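Local coordinates for protein glycoside Hydrolase (Bacteroides uniformis, PDB 5TA0) that probably hydrolyses agarose-derived galactan chains as a family 86 glycoside hydrolase, and is captured here as an engineered variant holding the agarose fragment neoagarooctaose, at residues Asp68-Asp71 and Asp72-Lys76; Tyr405-Ser408 and Glu409-Phe413; Phe43-Pro46 and Lys47-Phe51; His128-Glu131 and Lys132-Asn135. One frame throughout, in Å; residues are numbered along the deposited sequence.

Interaction 1: Asp68-Asp71 and Asp72-Lys76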
# COMPACT_ATOMS: atom_id res chain seq x y z
N ASP A 68 -28.90 -0.66 9.39
CA ASP A 68 -28.39 -0.78 8.02
C ASP A 68 -26.96 -0.25 7.97
O ASP A 68 -26.70 0.89 7.59
CB ASP A 68 -29.29 -0.09 6.99
CG ASP A 68 -28.93 -0.45 5.56
OD1 ASP A 68 -27.85 -1.02 5.32
OD2 ASP A 68 -29.73 -0.15 4.64
N LEU A 69 -26.04 -1.12 8.36
CA LEU A 69 -24.65 -0.75 8.48
C LEU A 69 -23.97 -0.57 7.11
O LEU A 69 -23.11 0.30 6.96
CB LEU A 69 -23.89 -1.75 9.34
CG LEU A 69 -22.44 -1.37 9.65
CD1 LEU A 69 -22.33 -0.11 10.50
CD2 LEU A 69 -21.77 -2.54 10.36
N ARG A 70 -24.35 -1.37 6.11
CA ARG A 70 -23.84 -1.13 4.75
C ARG A 70 -24.16 0.29 4.26
O ARG A 70 -23.33 0.95 3.64
CB ARG A 70 -24.39 -2.11 3.73
CG ARG A 70 -23.90 -3.52 3.88
CD ARG A 70 -24.44 -4.40 2.75
NE ARG A 70 -24.16 -5.81 3.01
CZ ARG A 70 -24.83 -6.60 3.84
NH1 ARG A 70 -25.90 -6.13 4.50
NH2 ARG A 70 -24.46 -7.87 4.01
N ASP A 71 -25.39 0.75 4.50
CA ASP A 71 -25.76 2.09 4.05
C ASP A 71 -24.92 3.17 4.73
O ASP A 71 -24.58 4.19 4.11
CB ASP A 71 -27.24 2.36 4.29
CG ASP A 71 -27.68 3.69 3.72
OD1 ASP A 71 -27.62 3.85 2.49
OD2 ASP A 71 -27.99 4.60 4.50
N ASP A 72 -24.60 2.95 5.99
CA ASP A 72 -23.81 3.93 6.72
C ASP A 72 -22.34 3.91 6.30
O ASP A 72 -21.76 4.92 5.89
CB ASP A 72 -23.96 3.73 8.23
CG ASP A 72 -23.54 4.97 9.02
OD1 ASP A 72 -22.42 4.98 9.57
OD2 ASP A 72 -24.32 5.94 9.09
N LEU A 73 -21.73 2.74 6.32
CA LEU A 73 -20.29 2.67 6.08
C LEU A 73 -19.95 2.73 4.60
O LEU A 73 -19.10 3.53 4.18
CB LEU A 73 -19.72 1.41 6.71
CG LEU A 73 -18.21 1.21 6.64
CD1 LEU A 73 -17.39 2.45 6.97
CD2 LEU A 73 -17.82 0.03 7.54
N ILE A 74 -20.57 1.88 3.79
CA ILE A 74 -20.24 1.84 2.36
C ILE A 74 -20.86 3.05 1.63
O ILE A 74 -20.13 3.81 0.98
CB ILE A 74 -20.66 0.51 1.70
CG1 ILE A 74 -19.84 -0.66 2.26
CG2 ILE A 74 -20.49 0.59 0.19
CD1 ILE A 74 -20.36 -2.02 1.84
N ARG A 75 -22.17 3.22 1.72
CA ARG A 75 -22.82 4.26 0.92
C ARG A 75 -22.54 5.67 1.44
O ARG A 75 -22.03 6.51 0.70
CB ARG A 75 -24.32 3.99 0.78
CG ARG A 75 -25.02 4.91 -0.22
CD ARG A 75 -25.47 6.27 0.29
NE ARG A 75 -26.19 6.25 1.56
CZ ARG A 75 -26.36 7.32 2.36
NH1 ARG A 75 -27.01 7.19 3.51
NH2 ARG A 75 -25.87 8.51 2.03
N LYS A 76 -22.85 5.92 2.71
CA LYS A 76 -22.71 7.29 3.23
C LYS A 76 -21.26 7.80 3.21
O LYS A 76 -21.01 8.94 2.84
CB LYS A 76 -23.28 7.40 4.65
CG LYS A 76 -23.12 8.80 5.23
CD LYS A 76 -23.85 8.98 6.55
CE LYS A 76 -22.99 8.57 7.72
NZ LYS A 76 -23.72 8.80 9.00

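Interaction 2: Tyr405-Ser408 and Glu409-Phe413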
# COMPACT_ATOMS: atom_id res chain seq x y z
N TYR A 405 -22.31 -4.08 18.59
CA TYR A 405 -21.16 -3.47 17.93
C TYR A 405 -21.41 -2.02 17.54
O TYR A 405 -22.48 -1.66 17.03
CB TYR A 405 -20.80 -4.27 16.68
CG TYR A 405 -20.04 -5.54 16.94
CD1 TYR A 405 -20.67 -6.76 17.09
CD2 TYR A 405 -18.66 -5.51 17.01
CE1 TYR A 405 -19.95 -7.92 17.30
CE2 TYR A 405 -17.92 -6.66 17.21
CZ TYR A 405 -18.57 -7.87 17.33
OH TYR A 405 -17.85 -9.01 17.52
N VAL A 406 -20.39 -1.21 17.74
CA VAL A 406 -20.34 0.19 17.35
C VAL A 406 -19.00 0.41 16.61
O VAL A 406 -18.11 -0.42 16.67
CB VAL A 406 -20.40 1.12 18.57
CG1 VAL A 406 -21.73 0.92 19.29
CG2 VAL A 406 -19.24 0.91 19.54
N TYR A 407 -18.83 1.55 15.95
CA TYR A 407 -17.56 1.81 15.26
C TYR A 407 -16.42 1.88 16.25
O TYR A 407 -16.54 2.45 17.35
CB TYR A 407 -17.59 3.11 14.48
CG TYR A 407 -18.43 3.07 13.22
CD1 TYR A 407 -18.19 2.11 12.23
CD2 TYR A 407 -19.40 4.02 12.98
CE1 TYR A 407 -18.94 2.09 11.07
CE2 TYR A 407 -20.17 4.00 11.82
CZ TYR A 407 -19.93 3.03 10.86
OH TYR A 407 -20.66 2.99 9.68
N SER A 408 -15.29 1.27 15.88
CA SER A 408 -14.02 1.53 16.52
C SER A 408 -13.53 2.92 16.12
O SER A 408 -14.21 3.62 15.35
CB SER A 408 -12.99 0.49 16.11
OG SER A 408 -12.55 0.75 14.77
N GLU A 409 -12.34 3.32 16.56
CA GLU A 409 -11.82 4.61 16.14
C GLU A 409 -11.32 4.59 14.70
O GLU A 409 -11.08 5.65 14.14
CB GLU A 409 -10.72 5.11 17.08
CG GLU A 409 -11.20 5.28 18.53
CD GLU A 409 -12.40 6.18 18.62
OE1 GLU A 409 -12.32 7.32 18.13
OE2 GLU A 409 -13.48 5.74 19.10
N LEU A 410 -11.23 3.41 14.08
CA LEU A 410 -10.78 3.37 12.68
C LEU A 410 -11.78 4.04 11.73
O LEU A 410 -11.39 4.46 10.63
CB LEU A 410 -10.49 1.93 12.26
CG LEU A 410 -9.44 1.18 13.09
CD1 LEU A 410 -9.17 -0.21 12.55
CD2 LEU A 410 -8.13 1.94 13.22
N ILE A 411 -13.03 4.23 12.16
CA ILE A 411 -13.98 4.98 11.33
C ILE A 411 -13.50 6.40 11.07
O ILE A 411 -13.87 7.02 10.06
CB ILE A 411 -15.41 4.97 11.94
CG1 ILE A 411 -16.47 5.40 10.92
CG2 ILE A 411 -15.53 5.86 13.18
CD1 ILE A 411 -16.56 4.57 9.66
N LYS A 412 -12.69 6.94 11.96
CA LYS A 412 -12.19 8.31 11.80
C LYS A 412 -11.38 8.49 10.52
O LYS A 412 -11.35 9.58 9.97
CB LYS A 412 -11.39 8.78 13.02
CG LYS A 412 -12.27 9.09 14.21
CD LYS A 412 -11.47 9.43 15.45
CE LYS A 412 -12.28 10.17 16.49
NZ LYS A 412 -13.45 9.45 16.99
N PHE A 413 -10.73 7.43 10.04
CA PHE A 413 -10.05 7.51 8.73
C PHE A 413 -11.04 7.83 7.61
O PHE A 413 -10.80 8.69 6.79
CB PHE A 413 -9.33 6.19 8.43
CG PHE A 413 -8.73 6.12 7.04
CD1 PHE A 413 -7.50 6.68 6.75
CD2 PHE A 413 -9.42 5.50 6.02
CE1 PHE A 413 -6.99 6.64 5.48
CE2 PHE A 413 -8.90 5.43 4.73
CZ PHE A 413 -7.69 6.00 4.47
O HOH W 1 -14.91 3.24 19.47

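Interaction 3: Phe43-Pro46 and Lys47-Phe51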
# COMPACT_ATOMS: atom_id res chain seq x y z
N PHE A 43 -8.01 11.55 -8.32
CA PHE A 43 -8.01 10.67 -7.15
C PHE A 43 -8.86 9.46 -7.48
O PHE A 43 -9.92 9.58 -8.09
CB PHE A 43 -8.59 11.39 -5.92
CG PHE A 43 -8.39 10.65 -4.62
CD1 PHE A 43 -7.13 10.23 -4.22
CD2 PHE A 43 -9.48 10.36 -3.80
CE1 PHE A 43 -6.95 9.58 -3.01
CE2 PHE A 43 -9.29 9.70 -2.60
CZ PHE A 43 -8.04 9.33 -2.20
N ASN A 44 -8.38 8.29 -7.10
CA ASN A 44 -9.09 7.05 -7.36
C ASN A 44 -9.62 6.51 -6.04
O ASN A 44 -8.89 5.82 -5.29
CB ASN A 44 -8.12 6.09 -8.04
CG ASN A 44 -8.79 4.84 -8.56
OD1 ASN A 44 -9.74 4.33 -7.98
ND2 ASN A 44 -8.27 4.32 -9.67
N ARG A 45 -10.87 6.83 -5.70
CA ARG A 45 -11.42 6.39 -4.42
C ARG A 45 -11.46 4.87 -4.27
O ARG A 45 -11.05 4.36 -3.25
CB ARG A 45 -12.78 7.02 -4.10
CG ARG A 45 -12.75 8.50 -3.80
CD ARG A 45 -14.08 9.00 -3.30
NE ARG A 45 -14.50 8.42 -2.02
CZ ARG A 45 -14.13 8.84 -0.81
NH1 ARG A 45 -13.28 9.88 -0.66
NH2 ARG A 45 -14.62 8.22 0.27
N PRO A 46 -11.90 4.12 -5.28
CA PRO A 46 -11.87 2.66 -5.10
C PRO A 46 -10.49 2.08 -4.81
O PRO A 46 -10.38 1.15 -3.98
CB PRO A 46 -12.46 2.14 -6.42
CG PRO A 46 -13.37 3.27 -6.86
CD PRO A 46 -12.63 4.50 -6.51
N LYS A 47 -9.46 2.61 -5.46
CA LYS A 47 -8.10 2.13 -5.27
C LYS A 47 -7.54 2.42 -3.88
O LYS A 47 -6.66 1.68 -3.42
CB LYS A 47 -7.18 2.78 -6.30
CG LYS A 47 -5.87 2.06 -6.50
CD LYS A 47 -5.27 2.45 -7.84
CE LYS A 47 -4.69 3.86 -7.85
NZ LYS A 47 -3.94 4.18 -9.10
N PHE A 48 -8.01 3.49 -3.24
CA PHE A 48 -7.42 4.01 -1.99
C PHE A 48 -8.32 4.04 -0.77
O PHE A 48 -7.82 3.81 0.36
CB PHE A 48 -6.86 5.41 -2.22
CG PHE A 48 -5.67 5.46 -3.12
CD1 PHE A 48 -4.53 4.70 -2.86
CD2 PHE A 48 -5.68 6.26 -4.25
CE1 PHE A 48 -3.42 4.78 -3.69
CE2 PHE A 48 -4.57 6.33 -5.09
CZ PHE A 48 -3.45 5.58 -4.81
N ILE A 49 -9.59 4.37 -0.92
CA ILE A 49 -10.50 4.49 0.24
C ILE A 49 -11.33 3.22 0.31
O ILE A 49 -12.45 3.12 -0.20
CB ILE A 49 -11.37 5.74 0.19
CG1 ILE A 49 -10.52 6.99 -0.06
CG2 ILE A 49 -12.19 5.83 1.49
CD1 ILE A 49 -9.41 7.26 0.93
N ASN A 50 -10.75 2.23 0.97
CA ASN A 50 -11.28 0.89 0.96
C ASN A 50 -10.88 0.18 2.26
O ASN A 50 -10.15 0.75 3.08
CB ASN A 50 -10.82 0.15 -0.29
CG ASN A 50 -9.32 0.09 -0.37
OD1 ASN A 50 -8.68 -0.35 0.60
ND2 ASN A 50 -8.73 0.55 -1.47
N PHE A 51 -11.36 -1.05 2.45
CA PHE A 51 -10.95 -1.87 3.59
C PHE A 51 -11.09 -3.34 3.27
O PHE A 51 -11.63 -3.73 2.21
CB PHE A 51 -11.64 -1.46 4.91
CG PHE A 51 -13.10 -1.84 5.06
CD1 PHE A 51 -13.54 -2.61 6.13
CD2 PHE A 51 -14.07 -1.36 4.18
CE1 PHE A 51 -14.89 -2.88 6.33
CE2 PHE A 51 -15.42 -1.65 4.37
CZ PHE A 51 -15.83 -2.42 5.43
O HOH W 2 -5.89 5.54 -10.85

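Interaction 4: His128-Glu131 and Lys132-Asn135. With EDO (1,2-ethanediol), chain B; EDO (1,2-ethanediol), chain S.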
# COMPACT_ATOMS: atom_id res chain seq x y z
N HIS A 128 -26.72 -7.40 -3.52
CA HIS A 128 -26.41 -7.20 -4.93
C HIS A 128 -26.25 -5.73 -5.35
O HIS A 128 -25.37 -5.41 -6.15
CB HIS A 128 -27.42 -7.91 -5.83
CG HIS A 128 -27.46 -9.40 -5.61
ND1 HIS A 128 -28.48 -10.19 -6.08
CD2 HIS A 128 -26.61 -10.23 -4.95
CE1 HIS A 128 -28.27 -11.45 -5.72
NE2 HIS A 128 -27.14 -11.50 -5.03
N PRO A 129 -27.07 -4.81 -4.78
CA PRO A 129 -26.90 -3.39 -5.12
C PRO A 129 -25.56 -2.78 -4.69
O PRO A 129 -25.23 -1.69 -5.16
CB PRO A 129 -28.07 -2.71 -4.40
CG PRO A 129 -29.11 -3.77 -4.31
CD PRO A 129 -28.31 -5.01 -4.00
N TYR A 130 -24.81 -3.47 -3.83
CA TYR A 130 -23.50 -2.98 -3.39
C TYR A 130 -22.35 -3.51 -4.23
O TYR A 130 -21.20 -3.16 -3.95
CB TYR A 130 -23.29 -3.31 -1.92
CG TYR A 130 -24.21 -2.52 -1.02
CD1 TYR A 130 -23.83 -1.27 -0.56
CD2 TYR A 130 -25.44 -3.03 -0.61
CE1 TYR A 130 -24.66 -0.54 0.28
CE2 TYR A 130 -26.28 -2.29 0.21
CZ TYR A 130 -25.87 -1.05 0.65
OH TYR A 130 -26.69 -0.29 1.49
N GLU A 131 -22.62 -4.29 -5.27
CA GLU A 131 -21.54 -4.78 -6.14
C GLU A 131 -20.75 -3.65 -6.77
O GLU A 131 -19.54 -3.81 -7.01
CB GLU A 131 -22.10 -5.71 -7.22
CG GLU A 131 -22.50 -7.07 -6.65
CD GLU A 131 -23.26 -7.96 -7.62
OE1 GLU A 131 -23.57 -9.11 -7.24
OE2 GLU A 131 -23.48 -7.55 -8.78
N LYS A 132 -21.39 -2.51 -7.02
CA LYS A 132 -20.67 -1.36 -7.58
C LYS A 132 -19.56 -0.80 -6.67
O LYS A 132 -18.72 -0.03 -7.14
CB LYS A 132 -21.65 -0.24 -7.98
CG LYS A 132 -22.39 0.40 -6.84
CD LYS A 132 -23.37 1.45 -7.35
CE LYS A 132 -24.05 2.12 -6.19
NZ LYS A 132 -25.18 2.97 -6.70
N TYR A 133 -19.58 -1.18 -5.38
CA TYR A 133 -18.52 -0.80 -4.45
C TYR A 133 -17.40 -1.86 -4.29
O TYR A 133 -16.48 -1.66 -3.52
CB TYR A 133 -19.11 -0.50 -3.06
CG TYR A 133 -20.04 0.69 -3.03
CD1 TYR A 133 -19.55 1.96 -2.85
CD2 TYR A 133 -21.42 0.52 -3.14
CE1 TYR A 133 -20.38 3.07 -2.81
CE2 TYR A 133 -22.28 1.62 -3.08
CZ TYR A 133 -21.75 2.89 -2.93
OH TYR A 133 -22.58 3.98 -2.86
N SER A 134 -17.48 -2.96 -5.03
CA SER A 134 -16.63 -4.11 -4.79
C SER A 134 -15.76 -4.46 -5.99
O SER A 134 -16.26 -4.63 -7.12
CB SER A 134 -17.52 -5.29 -4.44
OG SER A 134 -16.74 -6.45 -4.14
N ASN A 135 -14.46 -4.57 -5.74
CA ASN A 135 -13.51 -5.11 -6.70
C ASN A 135 -12.62 -6.05 -5.89
O ASN A 135 -11.75 -5.62 -5.13
CB ASN A 135 -12.71 -3.99 -7.34
CG ASN A 135 -11.82 -4.46 -8.48
OD1 ASN A 135 -11.84 -5.63 -8.84
ND2 ASN A 135 -11.07 -3.55 -9.07
C1 EDO B . -26.16 1.79 -2.04
O1 EDO B . -27.24 2.72 -1.98
C2 EDO B . -26.62 0.57 -2.80
O2 EDO B . -26.44 0.84 -4.19
C1 EDO S . -8.59 -0.95 -8.40
O1 EDO S . -9.30 -0.82 -9.65
C2 EDO S . -9.50 -0.48 -7.30
O2 EDO S . -10.83 -0.98 -7.42
O HOH W 3 -24.19 -2.83 -7.80

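Interaction 1: Asp68-Asp71 and Asp72-Lys76
Leu69 and Leu73 make the straight helical bond of this turn, Leu73 N donating to Leu69 O at 2.9 Å, after a weak first bond from Asp72 N to Asp68 O. The helix 69-76 then widens. Arg70 O is shared by two donors, Ile74 N at 2.9 Å and Arg75 N at 3.2 Å, and Lys76 N donates to Asp71 O at 2.8 Å; both the Arg75 and Lys76 amides reach five residues back, a pi-type widening. At the other end Asp68 is the N-cap: its OD1 accepts from Asp71 N at 3.1 Å, met from above the carboxylate plane.

On the outer surface Asp71 and Arg75 run side by side. Arg75 leaves the backbone with CG anti to N (chi1 -171°), then bends at chi2 and chi3, which turns the guanidinium side-on to the carboxylate: NE holds OD1 of Asp71 at 2.9 Å, and NH1 holds OD2 of Asp71 at 2.9 Å. The two planes are 40° apart. Replacing Asp71 with alanine removes both acceptors, and the Arg75 guanidinium would probably lose its countercharge and be set free to turn. Lys76 NZ bridges to Asp72 OD2 at 2.9 Å, while Asp72 OD1 bonds Tyr407 OH and Arg70 turns to Asp61 and Ile55 O. Asp71 and Asp72 each have a basic partner, Arg75 and Lys76, which probably tempers repulsion between the neighbouring acids.

Interaction 2: Tyr405-Ser408 and Glu409-Phe413
Tyr407 and Ile411 form the tight part of this turn, the isoleucine lying over one face of the ring. Its CG1 sits 3.8 Å from the centroid of the Tyr407 ring, only 9° off the normal, a CH-pi contact over the centre. Ile411 CD1 continues along the same face to Tyr407 CE1 at 3.7 Å, and CG2 turns back to Tyr407 CB at 3.7 Å. The isoleucine reaches this position because its CG1 stands anti to the backbone N (chi1 -165°), bringing both branches against the tyrosine. Leu69 and Leu73 of helix 69-76 also pack on the tyrosine.

The more solvated side is built from charge and water. A water donates to Tyr407 O at 2.8 Å and to Glu409 OE2 at 2.9 Å, bridging the strand end to the acid; the other oxygen, Glu409 OE1, takes a salt bridge from Lys412 NZ at 2.7 Å.

Between these halves Ser408 OG accepts from Leu410 N at 3.0 Å and also bonds Arg390 O, while the Ile411 N bond to Ser408 O is long and weak at 3.5 Å. An ST turn laid within a type I beta turn, from Ser408 to Ile411, is thus the capping element that passes the chain from strand 405-407 into helix 411-416.

Interaction 3: Phe43-Pro46 and Lys47-Phe51
Phe43 meets both Phe48 and Ile49 across the short helical turn. The planes of the Phe43 and Phe48 rings are 16° apart but strongly displaced, with centroids 5.8 Å apart, and contact is made at the rims, Phe43 CE1 against Phe48 CD2 at 3.8 Å. Ile49 comes instead to the edge of the first ring, CG1 lying 3.9 Å from Phe43 CE2. The same methylene lies above one face of the Arg45 guanidinium, while Ile49 CG2 reaches Arg45 NH2 at 3.6 Å. Ile49 therefore touches a ring edge and a guanidinium face at once.

A very short helix, 45-48, held by backbone and side-chain bonds, positions these groups. Asn44 is its N-cap, OD1 accepting from Lys47 N at 3.1 Å with the donor well above the amide plane. Arg45 O takes two donors, Ile49 N at 2.7 Å and Phe48 N at 3.2 Å, and Asn50 ND2 closes onto Pro46 O at 3.1 Å. This turn delivers the chain into strand 50-51, the first of the parallel barrel strands: Ile49 and Phe51 pair by backbone with Tyr80 of strand 80-84, whereas Asn50 ND2 also bonds Ala367 O of strand 364-369.

Farther out, the Arg45 guanidinium is held by a salt bridge to Asp78 and by the carbonyls of Trp417 and Val420, which probably hold in place the face that Ile49 lies on. Leu354, Phe357 and Met358 of helix 340-358 pack against Phe48, and Tyr439 meets the ring of Phe43.

Interaction 4: His128-Glu131 and Lys132-Asn135
Tyr130 and Tyr133 each hold CG anti to the carbonyl carbon, chi1 -68° and -64°, which sends the two rings off in similar fashion and brings them together at their near corners, CD1 of Tyr130 touching CD2 of Tyr133 at 4.0 Å. They sit on a 3-10 segment that leads into strand 134-140 of the barrel sheet. Its three-residue spacing is set by Tyr133 N on Tyr130 O at 2.9 Å and by Ser134 N on Glu131 O at 3.0 Å.

Both rings pack against helix 69-76, Tyr130 on Arg70 and Ile74, Tyr133 on Ile74 and Arg75. An ethanediol, probably from the crystallisation liquor, lies over one face of Tyr130 with C2 above the ring centre, and its O2 donates to Pro129 O at 3.0 Å. Cutting Tyr130 back to alanine removes the ring, which would probably open a gap beside Arg70 and Ile74 and cost Tyr133 one of its ring contacts. Glu131 OE1 bonds Tyr121 OH and Gly188 N. On the backbone, a water accepts from Lys132 N at 2.9 Å and donates to His128 O at 3.3 Å.

In the fold
Along the chain the order is interaction 3, interaction 1, interaction 4, then interaction 2. Helix 69-76, which carries interaction 1, connects parallel strands 50-51 and 80-84 in a beta-alpha-beta unit and touches the other three contacts. Leu73 serves two of them, its CD1 meeting Ile411 CD1 at 3.5 Å and its CD2 reaching Phe51 CZ at 3.8 Å. Interactions 1 and 4 have centres about 12 Å apart; interactions 2 and 4 have centres about 22 Å apart and nearest atoms about 11 Å apart. Interactions 3 and 4 both lead into strands of the parallel barrel sheet. Helix 69-76 thus links the first strands of the probable catalytic barrel to the 405-413 turn.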